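Local coordinates for DR2417 (Deinococcus radiodurans, PDB 4XWW), which degrades RNA as a metal-dependent ribonuclease J, probably acting as a 5'-3' exonuclease and possibly also as an endonuclease, at residues E72-I77 with R99-P104; I178-G183 with T219-E224. One frame throughout, in Å; residues are numbered along the deposited sequence.

Contact 1 (E72-I77 with R99-P104); sequences EHQDKI and RLPRVP
The side chains of Q74 and P101 cross at about a right angle, Q74 touching CD and CG of the ring. CB of Q74 sits 3.7 Å from CD of P101 and 3.9 Å from CD2 of L100, a small apolar footing. With chi1 at 51°, CG stands between the backbone N and the carbonyl carbon, and a chi2 of -176° extends the chain to CD, which lies 4.2 Å from CD of P101. OE1 lies 3.6 Å from that same ring carbon, a contact rather than a hydrogen bond. The oxygen also accepts from a water at 2.6 Å, which donates to O of R99 over a longer 3.3 Å. NE2 donates a hydrogen bond to O of L71 in helix 68-72. Farther along, I77 CD1 meets L100 CD1 at 4.2 Å, the CG2 methyls of I77 and V103 also meet, and V103 CG1 packs 3.6 Å from the carbonyl O of I77. Both segments are helix-to-strand loops, running into neighbouring parallel strands 77-82 and 104-107 of the metallo-beta-lactamase fold. Because no direct hydrogen bond spans the two segments, the evidence points to loops joined by van der Waals contact, with one water adding a polar link.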
ATOM      1  N   GLU A  72       3.584  -6.915  36.444  1.00 38.16           N
ATOM      2  CA  GLU A  72       3.376  -6.280  37.734  1.00 36.02           C
ATOM      3  C   GLU A  72       2.406  -7.091  38.584  1.00 35.96           C
ATOM      4  O   GLU A  72       2.539  -7.158  39.804  1.00 40.98           O
ATOM      5  CB  GLU A  72       2.851  -4.851  37.565  1.00 37.26           C
ATOM      6  CG  GLU A  72       2.434  -4.215  38.883  1.00 48.86           C
ATOM      7  CD  GLU A  72       2.017  -2.767  38.743  1.00 55.80           C
ATOM      8  OE1 GLU A  72       2.369  -2.144  37.720  1.00 56.50           O
ATOM      9  OE2 GLU A  72       1.343  -2.254  39.664  1.00 59.32           O
ATOM     10  N   HIS A  73       1.434  -7.711  37.926  1.00 32.94           N
ATOM     11  CA  HIS A  73       0.342  -8.380  38.622  1.00 34.84           C
ATOM     12  C   HIS A  73       0.300  -9.884  38.364  1.00 32.18           C
ATOM     13  O   HIS A  73      -0.770 -10.498  38.420  1.00 33.01           O
ATOM     14  CB  HIS A  73      -0.988  -7.752  38.211  1.00 32.78           C
ATOM     15  CG  HIS A  73      -1.073  -6.288  38.489  1.00 39.84           C
ATOM     16  ND1 HIS A  73      -1.426  -5.777  39.718  1.00 46.15           N
ATOM     17  CD2 HIS A  73      -0.857  -5.213  37.685  1.00 33.34           C
ATOM     18  CE1 HIS A  73      -1.425  -4.455  39.665  1.00 49.23           C
ATOM     19  NE2 HIS A  73      -1.080  -4.093  38.437  1.00 37.29           N
ATOM     20  N   GLN A  74       1.459 -10.477  38.101  1.00 34.48           N
ATOM     21  CA  GLN A  74       1.489 -11.851  37.606  1.00 44.38           C
ATOM     22  C   GLN A  74       0.877 -12.848  38.580  1.00 38.53           C
ATOM     23  O   GLN A  74       0.249 -13.812  38.156  1.00 34.87           O
ATOM     24  CB  GLN A  74       2.921 -12.266  37.250  1.00 33.09           C
ATOM     25  CG  GLN A  74       3.965 -12.025  38.307  1.00 34.91           C
ATOM     26  CD  GLN A  74       5.354 -12.386  37.804  1.00 50.54           C
ATOM     27  OE1 GLN A  74       5.788 -13.531  37.923  1.00 52.36           O
ATOM     28  NE2 GLN A  74       6.050 -11.412  37.216  1.00 47.72           N
ATOM     29  N   ASP A  75       1.048 -12.609  39.880  1.00 33.89           N
ATOM     30  CA  ASP A  75       0.491 -13.485  40.906  1.00 40.87           C
ATOM     31  C   ASP A  75      -1.029 -13.510  40.923  1.00 38.89           C
ATOM     32  O   ASP A  75      -1.627 -14.401  41.519  1.00 41.06           O
ATOM     33  CB  ASP A  75       0.995 -13.068  42.290  1.00 44.12           C
ATOM     34  CG  ASP A  75       2.439 -13.429  42.509  1.00 59.25           C
ATOM     35  OD1 ASP A  75       2.949 -14.306  41.780  1.00 65.66           O
ATOM     36  OD2 ASP A  75       3.065 -12.842  43.416  1.00 71.31           O
ATOM     37  N   LYS A  76      -1.652 -12.521  40.293  1.00 35.83           N
ATOM     38  CA  LYS A  76      -3.107 -12.419  40.307  1.00 37.96           C
ATOM     39  C   LYS A  76      -3.747 -13.158  39.129  1.00 38.92           C
ATOM     40  O   LYS A  76      -4.953 -13.405  39.127  1.00 36.13           O
ATOM     41  CB  LYS A  76      -3.538 -10.948  40.286  1.00 36.85           C
ATOM     42  CG  LYS A  76      -3.106 -10.146  41.511  1.00 41.90           C
ATOM     43  CD  LYS A  76      -3.587  -8.708  41.406  1.00 36.87           C
ATOM     44  CE  LYS A  76      -3.067  -7.882  42.579  1.00 41.73           C
ATOM     45  NZ  LYS A  76      -1.605  -7.647  42.478  1.00 44.40           N
ATOM     46  N   ILE A  77      -2.933 -13.517  38.141  1.00 29.59           N
ATOM     47  CA  ILE A  77      -3.447 -14.125  36.914  1.00 28.79           C
ATOM     48  C   ILE A  77      -3.975 -15.534  37.189  1.00 28.77           C
ATOM     49  O   ILE A  77      -3.226 -16.418  37.619  1.00 30.66           O
ATOM     50  CB  ILE A  77      -2.368 -14.189  35.811  1.00 28.04           C
ATOM     51  CG1 ILE A  77      -1.876 -12.788  35.435  1.00 28.05           C
ATOM     52  CG2 ILE A  77      -2.925 -14.904  34.550  1.00 26.75           C
ATOM     53  CD1 ILE A  77      -0.591 -12.802  34.654  1.00 34.97           C
ATOM     54  N   ARG A  99       7.497 -15.399  29.995  1.00 38.39           N
ATOM     55  CA  ARG A  99       7.810 -14.410  31.022  1.00 41.91           C
ATOM     56  C   ARG A  99       6.845 -14.433  32.216  1.00 40.60           C
ATOM     57  O   ARG A  99       7.002 -13.655  33.155  1.00 38.80           O
ATOM     58  CB  ARG A  99       7.832 -13.014  30.397  1.00 36.11           C
ATOM     59  CG  ARG A  99       8.817 -12.881  29.239  1.00 48.27           C
ATOM     60  CD  ARG A  99       9.162 -11.424  28.982  1.00 56.44           C
ATOM     61  NE  ARG A  99       9.756 -10.810  30.168  1.00 65.20           N
ATOM     62  CZ  ARG A  99       9.976  -9.506  30.313  1.00 60.25           C
ATOM     63  NH1 ARG A  99       9.649  -8.662  29.344  1.00 60.45           N
ATOM     64  NH2 ARG A  99      10.519  -9.048  31.434  1.00 60.62           N
ATOM     65  N   LEU A 100       5.862 -15.332  32.190  1.00 35.30           N
ATOM     66  CA  LEU A 100       4.837 -15.384  33.238  1.00 38.06           C
ATOM     67  C   LEU A 100       4.698 -16.766  33.892  1.00 41.17           C
ATOM     68  O   LEU A 100       5.160 -17.768  33.354  1.00 39.94           O
ATOM     69  CB  LEU A 100       3.490 -14.938  32.647  1.00 32.65           C
ATOM     70  CG  LEU A 100       3.392 -13.459  32.235  1.00 29.50           C
ATOM     71  CD1 LEU A 100       2.116 -13.207  31.439  1.00 29.20           C
ATOM     72  CD2 LEU A 100       3.457 -12.529  33.446  1.00 32.45           C
ATOM     73  N   PRO A 101       4.061 -16.822  35.078  1.00 40.36           N
ATOM     74  CA  PRO A 101       3.799 -18.110  35.730  1.00 41.80           C
ATOM     75  C   PRO A 101       2.972 -19.060  34.866  1.00 37.34           C
ATOM     76  O   PRO A 101       2.174 -18.604  34.043  1.00 36.09           O
ATOM     77  CB  PRO A 101       2.991 -17.715  36.972  1.00 36.67           C
ATOM     78  CG  PRO A 101       3.443 -16.337  37.278  1.00 40.11           C
ATOM     79  CD  PRO A 101       3.641 -15.698  35.936  1.00 38.14           C
ATOM     80  N   ARG A 102       3.163 -20.362  35.038  0.93 39.36           N
ATOM     81  CA  ARG A 102       2.306 -21.327  34.359  0.93 38.47           C
ATOM     82  C   ARG A 102       0.911 -21.276  34.986  0.93 34.12           C
ATOM     83  O   ARG A 102       0.752 -21.478  36.183  0.93 39.60           O
ATOM     84  CB  ARG A 102       2.890 -22.730  34.444  0.93 41.74           C
ATOM     85  CG  ARG A 102       4.225 -22.879  33.728  0.93 47.51           C
ATOM     86  CD  ARG A 102       4.141 -22.396  32.288  0.93 52.27           C
ATOM     87  NE  ARG A 102       5.331 -22.750  31.526  0.93 52.92           N
ATOM     88  CZ  ARG A 102       6.351 -21.929  31.313  0.93 57.28           C
ATOM     89  NH1 ARG A 102       6.327 -20.695  31.802  0.93 58.21           N
ATOM     90  NH2 ARG A 102       7.393 -22.343  30.604  0.93 61.20           N
ATOM     91  N   VAL A 103      -0.084 -20.976  34.159  1.00 31.69           N
ATOM     92  CA  VAL A 103      -1.476 -20.857  34.586  1.00 30.59           C
ATOM     93  C   VAL A 103      -2.343 -21.664  33.622  1.00 30.18           C
ATOM     94  O   VAL A 103      -1.909 -21.987  32.511  1.00 30.43           O
ATOM     95  CB  VAL A 103      -1.948 -19.366  34.613  1.00 31.30           C
ATOM     96  CG1 VAL A 103      -1.091 -18.550  35.576  1.00 36.51           C
ATOM     97  CG2 VAL A 103      -1.928 -18.744  33.191  1.00 26.83           C
ATOM     98  N   PRO A 104      -3.576 -21.997  34.036  1.00 27.11           N
ATOM     99  CA  PRO A 104      -4.413 -22.745  33.094  1.00 26.89           C
ATOM    100  C   PRO A 104      -4.781 -21.933  31.840  1.00 32.45           C
ATOM    101  O   PRO A 104      -5.121 -20.743  31.918  1.00 25.38           O
ATOM    102  CB  PRO A 104      -5.658 -23.095  33.936  1.00 27.38           C
ATOM    103  CG  PRO A 104      -5.152 -23.099  35.365  1.00 31.51           C
ATOM    104  CD  PRO A 104      -4.170 -21.957  35.388  1.00 36.59           C
TER
HETATM  105  O   HOH W   1       7.229 -14.789  36.233  1.00 54.94           O

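Contact 2 (I178-G183 with T219-E224); sequences IDPDVG and TPSEAE
The carboxylate of D179 bridges to S221 and E222 with both of its oxygens. OD1 takes the hydroxyl of S221, whose OG donates over 2.6 Å, while OD2 takes the backbone N of E222 over 2.8 Å in a nearly straight bond (N-H...O 173°). Each donor meets the syn lone pair of its oxygen. A chi1 of -161° sets CG of D179 anti to its backbone N, from where the carboxylate reaches the neighbouring segment. OD1 has a second donor, the backbone N of D181 at 3.0 Å, which comes from above the carboxylate plane, 35° out of it, and closes an Asx turn. K177 NZ adds a salt bridge to OD2, which would probably help offset the negative charge of D179, and also donates to the carbonyl of P220.

S221 is the N-cap of helix 222-234, which leads into strand 240-243 of the five-stranded parallel sheet in the beta-CASP region. OG of S221, while donating to D179, accepts from N of A223 at 3.1 Å, the capping bond. That amide also has a weak bond to D181 O, 3.3 Å from A223 N. D181 O lies near OG of S221 too, but at an angle too poor for a hydrogen bond. The first-turn amides of E222 and A223 are thus satisfied by the D179 carboxylate and by the S221 hydroxyl.

D181 forms a second Asx turn: its OD1 accepts from N of G183 at 2.8 Å, again from above the carboxylate plane. OD2 of D181 lies 3.8 Å from CB of A223. V182 O, which abuts CB of E222 at 3.4 Å, accepts from N254. The side chain of E222, bent at chi2, turns its carboxylate to R251, OE1 forming a salt bridge with NE, beside A378 of the predicted substrate-binding loop.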
ATOM      1  N   ILE A 178     -21.558 -14.168  10.535  1.00 15.21           N
ATOM      2  CA  ILE A 178     -22.684 -15.074  10.740  1.00 15.89           C
ATOM      3  C   ILE A 178     -22.919 -15.811   9.439  1.00 20.65           C
ATOM      4  O   ILE A 178     -23.721 -15.395   8.604  1.00 22.92           O
ATOM      5  CB  ILE A 178     -23.974 -14.349  11.197  1.00 20.48           C
ATOM      6  CG1 ILE A 178     -23.661 -13.464  12.404  1.00 20.11           C
ATOM      7  CG2 ILE A 178     -25.058 -15.403  11.605  1.00 23.95           C
ATOM      8  CD1 ILE A 178     -24.828 -12.610  12.895  1.00 23.01           C
ATOM      9  N   ASP A 179     -22.215 -16.926   9.286  1.00 20.58           N
ATOM     10  CA  ASP A 179     -22.341 -17.733   8.078  1.00 17.28           C
ATOM     11  C   ASP A 179     -23.378 -18.825   8.267  1.00 19.87           C
ATOM     12  O   ASP A 179     -23.224 -19.696   9.135  1.00 20.32           O
ATOM     13  CB  ASP A 179     -20.990 -18.341   7.707  1.00 16.85           C
ATOM     14  CG  ASP A 179     -20.938 -18.806   6.253  1.00 16.69           C
ATOM     15  OD1 ASP A 179     -21.975 -19.236   5.714  1.00 18.46           O
ATOM     16  OD2 ASP A 179     -19.847 -18.747   5.659  1.00 20.21           O
ATOM     17  N   PRO A 180     -24.442 -18.792   7.462  1.00 21.60           N
ATOM     18  CA  PRO A 180     -25.489 -19.809   7.647  1.00 27.92           C
ATOM     19  C   PRO A 180     -25.062 -21.219   7.218  1.00 25.45           C
ATOM     20  O   PRO A 180     -25.717 -22.189   7.604  1.00 20.89           O
ATOM     21  CB  PRO A 180     -26.646 -19.295   6.773  1.00 30.10           C
ATOM     22  CG  PRO A 180     -26.058 -18.304   5.860  1.00 26.66           C
ATOM     23  CD  PRO A 180     -24.841 -17.727   6.523  1.00 20.36           C
ATOM     24  N   ASP A 181     -23.981 -21.329   6.450  1.00 21.31           N
ATOM     25  CA  ASP A 181     -23.513 -22.633   5.984  1.00 23.18           C
ATOM     26  C   ASP A 181     -22.084 -22.526   5.461  1.00 25.51           C
ATOM     27  O   ASP A 181     -21.867 -22.040   4.357  1.00 22.54           O
ATOM     28  CB  ASP A 181     -24.445 -23.175   4.894  1.00 24.82           C
ATOM     29  CG  ASP A 181     -23.991 -24.528   4.352  1.00 35.18           C
ATOM     30  OD1 ASP A 181     -23.108 -25.170   4.970  1.00 28.55           O
ATOM     31  OD2 ASP A 181     -24.544 -24.947   3.312  1.00 43.92           O
ATOM     32  N   VAL A 182     -21.110 -22.967   6.250  1.00 21.80           N
ATOM     33  CA  VAL A 182     -19.719 -22.874   5.805  1.00 20.98           C
ATOM     34  C   VAL A 182     -19.424 -23.925   4.736  1.00 26.56           C
ATOM     35  O   VAL A 182     -18.375 -23.885   4.101  1.00 24.26           O
ATOM     36  CB  VAL A 182     -18.721 -23.002   6.966  1.00 24.58           C
ATOM     37  CG1 VAL A 182     -18.796 -21.760   7.845  1.00 29.35           C
ATOM     38  CG2 VAL A 182     -18.987 -24.257   7.794  1.00 25.09           C
ATOM     39  N   GLY A 183     -20.359 -24.849   4.531  1.00 28.37           N
ATOM     40  CA  GLY A 183     -20.338 -25.686   3.336  1.00 27.33           C
ATOM     41  C   GLY A 183     -19.692 -27.052   3.477  1.00 23.86           C
ATOM     42  O   GLY A 183     -19.684 -27.845   2.538  1.00 29.71           O
ATOM     43  N   THR A 219     -21.910 -10.361   4.954  1.00 17.46           N
ATOM     44  CA  THR A 219     -20.731 -10.986   4.348  1.00 18.46           C
ATOM     45  C   THR A 219     -21.185 -12.250   3.624  1.00 20.44           C
ATOM     46  O   THR A 219     -22.050 -12.965   4.123  1.00 20.49           O
ATOM     47  CB  THR A 219     -19.658 -11.312   5.417  1.00 20.86           C
ATOM     48  OG1 THR A 219     -19.224 -10.096   6.036  1.00 20.42           O
ATOM     49  CG2 THR A 219     -18.445 -12.025   4.810  1.00 20.70           C
ATOM     50  N   PRO A 220     -20.632 -12.524   2.428  1.00 19.38           N
ATOM     51  CA  PRO A 220     -21.079 -13.734   1.723  1.00 18.55           C
ATOM     52  C   PRO A 220     -20.723 -15.016   2.448  1.00 19.16           C
ATOM     53  O   PRO A 220     -19.761 -15.035   3.211  1.00 21.87           O
ATOM     54  CB  PRO A 220     -20.322 -13.664   0.378  1.00 20.57           C
ATOM     55  CG  PRO A 220     -19.940 -12.234   0.232  1.00 31.74           C
ATOM     56  CD  PRO A 220     -19.719 -11.704   1.603  1.00 24.70           C
ATOM     57  N   SER A 221     -21.507 -16.061   2.202  1.00 18.38           N
ATOM     58  CA  SER A 221     -21.313 -17.386   2.789  1.00 17.77           C
ATOM     59  C   SER A 221     -20.201 -18.189   2.115  1.00 20.17           C
ATOM     60  O   SER A 221     -20.040 -18.111   0.882  1.00 19.28           O
ATOM     61  CB  SER A 221     -22.617 -18.173   2.690  1.00 22.12           C
ATOM     62  OG  SER A 221     -22.456 -19.491   3.149  1.00 23.16           O
ATOM     63  N   GLU A 222     -19.479 -19.004   2.888  1.00 15.62           N
ATOM     64  CA  GLU A 222     -18.512 -19.916   2.276  1.00 20.79           C
ATOM     65  C   GLU A 222     -19.187 -20.908   1.324  1.00 18.79           C
ATOM     66  O   GLU A 222     -18.554 -21.393   0.379  1.00 21.55           O
ATOM     67  CB  GLU A 222     -17.699 -20.664   3.318  1.00 18.88           C
ATOM     68  CG  GLU A 222     -16.669 -19.799   4.025  1.00 15.33           C
ATOM     69  CD  GLU A 222     -15.550 -19.294   3.115  1.00 19.20           C
ATOM     70  OE1 GLU A 222     -15.166 -20.010   2.163  1.00 22.18           O
ATOM     71  OE2 GLU A 222     -15.041 -18.181   3.369  1.00 21.28           O
ATOM     72  N   ALA A 223     -20.474 -21.183   1.522  1.00 17.34           N
ATOM     73  CA  ALA A 223     -21.125 -22.120   0.619  1.00 21.51           C
ATOM     74  C   ALA A 223     -21.270 -21.494  -0.775  1.00 20.09           C
ATOM     75  O   ALA A 223     -21.138 -22.184  -1.780  1.00 22.35           O
ATOM     76  CB  ALA A 223     -22.485 -22.574   1.177  1.00 26.11           C
ATOM     77  N   GLU A 224     -21.509 -20.186  -0.828  1.00 19.98           N
ATOM     78  CA  GLU A 224     -21.609 -19.494  -2.106  1.00 24.55           C
ATOM     79  C   GLU A 224     -20.249 -19.428  -2.792  1.00 21.14           C
ATOM     80  O   GLU A 224     -20.142 -19.646  -3.995  1.00 20.23           O
ATOM     81  CB  GLU A 224     -22.157 -18.075  -1.932  1.00 26.91           C
ATOM     82  CG  GLU A 224     -22.398 -17.400  -3.273  1.00 39.26           C
ATOM     83  CD  GLU A 224     -22.380 -15.889  -3.205  1.00 52.51           C
ATOM     84  OE1 GLU A 224     -22.687 -15.331  -2.131  1.00 55.23           O
ATOM     85  OE2 GLU A 224     -22.063 -15.265  -4.238  1.00 58.62           O
TER
HETATM   86  O   HOH W   2     -22.343 -15.530   5.443  1.00 25.74           O

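In the fold
Contact 1 closes before contact 2 opens, and the two do not touch: their centres are 39 Å apart and their nearest atoms about 28 Å. All four segments lie in the metallo-beta-lactamase part of the chain or at its end. Contact 1 lies beside the eight-stranded mixed sheet, its loops leading into adjacent strands 77-82 and 104-107, and is remote from the metal and substrate sites, about 18 Å at nearest atoms from the bound RNA. Contact 2 ties the loop after strand 168-172, in the seven-stranded sheet, to helix 222-234 and comes within about 7 Å of the RNA. One therefore joins two helix-to-strand loops of the catalytic fold, and the other lies where that fold leads into the beta-CASP sheet.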